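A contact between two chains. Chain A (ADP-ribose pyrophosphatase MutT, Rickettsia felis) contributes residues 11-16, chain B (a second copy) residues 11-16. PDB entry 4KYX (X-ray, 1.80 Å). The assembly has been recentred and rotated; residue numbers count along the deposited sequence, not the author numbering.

Chain A, residues 11-16: NHPRIG
Chain B (11-16) NHPRIG

How do the two copies of Asn-His-Pro-Arg-Ile-Gly face each other? The same six residues meet in near-symmetric fashion, extended from residue 12 onward, with phi/psi near -112/158 at the arginines and -107/125 at the isoleucines; the two strands cross at 101°, axes 6.6 Å apart at closest. Arg A14 CA lies 6.7 Å from Arg B14 CA, Pro A13 CA 6.8 Å from Ile B15 CA and Ile A15 CA 6.9 Å from Pro B13 CA. No direct hydrogen bond joins the stretches; stacking, apolar packing and water do the work. The stretches bury 470 Å² between them, both sides summed.

What does the start of chain B offer? Asn B11 (chi1 t, phi/psi -148/77) stays out of reach, as does Asn A11. His B12, at -74/141, points its CB toward chain A with chi1 m and chi2 -31°, and presents one ring face to the guanidinium of Arg A14. Both groups are flat and so can lie face on face, planes within 4° and centres 3.5 Å apart. Arg A14 starts away, with chi1 and chi2 m, chi3 -27° and chi4 -101°. Its NH1 comes 3.4 Å from His B12 NE2, but the angle is poor for a hydrogen bond, as expected in a stack.

How do Pro B13 and Arg B14 continue the contact? Pro B13, C-gamma exo at -52/139, has its CA-to-CB bond toward chain A, and its ring gives isoleucine an apolar surface, Pro B13 CB lying 3.8 Å from Ile A15 CD1. Pro B13 O accepts from two waters: water 3 (2.6 Å) also accepts from Ile A15 N (2.8 Å) and Arg A14 NE (3.3 Å), while water 2 lies 3.0 Å from Pro B13 O and 2.7 Å from Pro A13 O. Arg B14 starts away, yet chi1, chi2 and chi3 all m, with chi4 -82°, bring its end back, laying the guanidinium flat on His A12 (chi1 m, chi2 146°) at 1° and 3.5 Å between centres, with Arg B14 CZ 3.4 Å from His A12 ND1. Water 1 bridges the chains, donating to Pro A13 O (2.8 Å) and accepting from Arg B14 NE (3.0 Å) and Ile B15 N (2.7 Å).

What closes the contact? Ile B15, buried, its CA-to-CB bond toward chain A, with chi1 m and chi2 t, sets CD1 3.6 Å from Pro A13 CB, while its CG1 meets Ile A15 CG1 at 3.4 Å. Ile A15 has chi1 m and chi2 144°. Apolar isoleucines suit this buried place, with waters bound to polar backbone beside them. Gly B16 (-111/150) and Gly A16 (-113/149) make no contact.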

# COMPACT_ATOMS: atom_id res chain seq x y z
N ASN A 11 -4.87 12.94 -12.08
CA ASN A 11 -4.95 11.48 -12.07
C ASN A 11 -4.05 10.89 -10.99
O ASN A 11 -2.92 10.50 -11.25
CB ASN A 11 -4.55 10.93 -13.45
CG ASN A 11 -4.85 9.46 -13.61
OD1 ASN A 11 -5.48 8.82 -12.75
ND2 ASN A 11 -4.40 8.90 -14.73
N HIS A 12 -4.57 10.86 -9.77
CA HIS A 12 -3.85 10.35 -8.61
C HIS A 12 -3.81 8.79 -8.55
O HIS A 12 -4.79 8.12 -8.88
CB HIS A 12 -4.52 10.87 -7.34
CG HIS A 12 -4.49 12.37 -7.21
ND1 HIS A 12 -5.52 13.09 -6.64
CD2 HIS A 12 -3.56 13.28 -7.59
CE1 HIS A 12 -5.21 14.37 -6.64
NE2 HIS A 12 -4.02 14.51 -7.21
N PRO A 13 -2.69 8.23 -8.05
CA PRO A 13 -2.65 6.82 -7.68
C PRO A 13 -3.81 6.43 -6.73
O PRO A 13 -4.15 7.18 -5.81
CB PRO A 13 -1.29 6.71 -6.94
CG PRO A 13 -0.48 7.80 -7.53
CD PRO A 13 -1.43 8.93 -7.71
N ARG A 14 -4.40 5.27 -6.97
CA ARG A 14 -5.52 4.82 -6.16
C ARG A 14 -5.20 3.59 -5.35
O ARG A 14 -4.34 2.84 -5.71
CB ARG A 14 -6.68 4.52 -7.10
CG ARG A 14 -7.14 5.71 -7.93
CD ARG A 14 -8.18 6.59 -7.22
NE ARG A 14 -9.02 5.91 -6.22
CZ ARG A 14 -10.27 5.48 -6.37
NH1 ARG A 14 -10.93 5.56 -7.53
NH2 ARG A 14 -10.87 4.92 -5.32
N ILE A 15 -5.94 3.33 -4.28
CA ILE A 15 -5.64 2.20 -3.47
C ILE A 15 -6.72 1.13 -3.68
O ILE A 15 -7.91 1.38 -3.50
CB ILE A 15 -5.57 2.56 -1.99
CG1 ILE A 15 -4.43 3.56 -1.75
CG2 ILE A 15 -5.44 1.28 -1.19
CD1 ILE A 15 -4.67 4.62 -0.69
N GLY A 16 -6.26 -0.05 -4.02
CA GLY A 16 -7.11 -1.21 -4.27
C GLY A 16 -6.84 -2.23 -3.18
O GLY A 16 -5.73 -2.36 -2.67
N ASN B 11 -14.19 11.34 -2.15
CA ASN B 11 -13.05 11.57 -1.29
C ASN B 11 -12.19 10.31 -1.19
O ASN B 11 -12.25 9.58 -0.20
CB ASN B 11 -13.53 12.00 0.11
CG ASN B 11 -12.40 12.53 1.00
OD1 ASN B 11 -11.24 12.62 0.59
ND2 ASN B 11 -12.75 12.91 2.23
N HIS B 12 -11.39 10.04 -2.21
CA HIS B 12 -10.66 8.80 -2.26
C HIS B 12 -9.51 8.84 -1.26
O HIS B 12 -8.88 9.89 -1.08
CB HIS B 12 -10.09 8.60 -3.65
CG HIS B 12 -11.11 8.54 -4.74
ND1 HIS B 12 -12.38 8.05 -4.57
CD2 HIS B 12 -11.00 8.84 -6.06
CE1 HIS B 12 -13.02 8.07 -5.73
NE2 HIS B 12 -12.21 8.56 -6.64
N PRO B 13 -9.24 7.72 -0.57
CA PRO B 13 -7.93 7.60 0.14
C PRO B 13 -6.74 7.91 -0.82
O PRO B 13 -6.74 7.51 -1.99
CB PRO B 13 -7.89 6.12 0.55
CG PRO B 13 -9.34 5.74 0.60
CD PRO B 13 -9.97 6.47 -0.54
N ARG B 14 -5.79 8.62 -0.29
CA ARG B 14 -4.66 9.06 -1.05
C ARG B 14 -3.42 8.32 -0.59
O ARG B 14 -3.32 7.94 0.57
CB ARG B 14 -4.46 10.56 -0.81
CG ARG B 14 -5.54 11.46 -1.38
CD ARG B 14 -5.58 11.44 -2.92
NE ARG B 14 -4.27 11.62 -3.56
CZ ARG B 14 -3.65 12.79 -3.78
NH1 ARG B 14 -4.19 13.95 -3.39
NH2 ARG B 14 -2.45 12.79 -4.38
N ILE B 15 -2.40 8.26 -1.45
CA ILE B 15 -1.18 7.58 -1.10
C ILE B 15 -0.11 8.61 -0.79
O ILE B 15 0.22 9.42 -1.66
CB ILE B 15 -0.69 6.67 -2.22
CG1 ILE B 15 -1.73 5.55 -2.45
CG2 ILE B 15 0.66 6.07 -1.86
CD1 ILE B 15 -1.80 5.04 -3.83
N GLY B 16 0.48 8.51 0.40
CA GLY B 16 1.69 9.27 0.77
C GLY B 16 2.91 8.41 0.94
O GLY B 16 2.81 7.24 1.22
O HOH W 1 -3.06 8.92 -3.96
O HOH W 2 -6.29 8.39 -4.78
O HOH W 3 -7.53 5.43 -3.36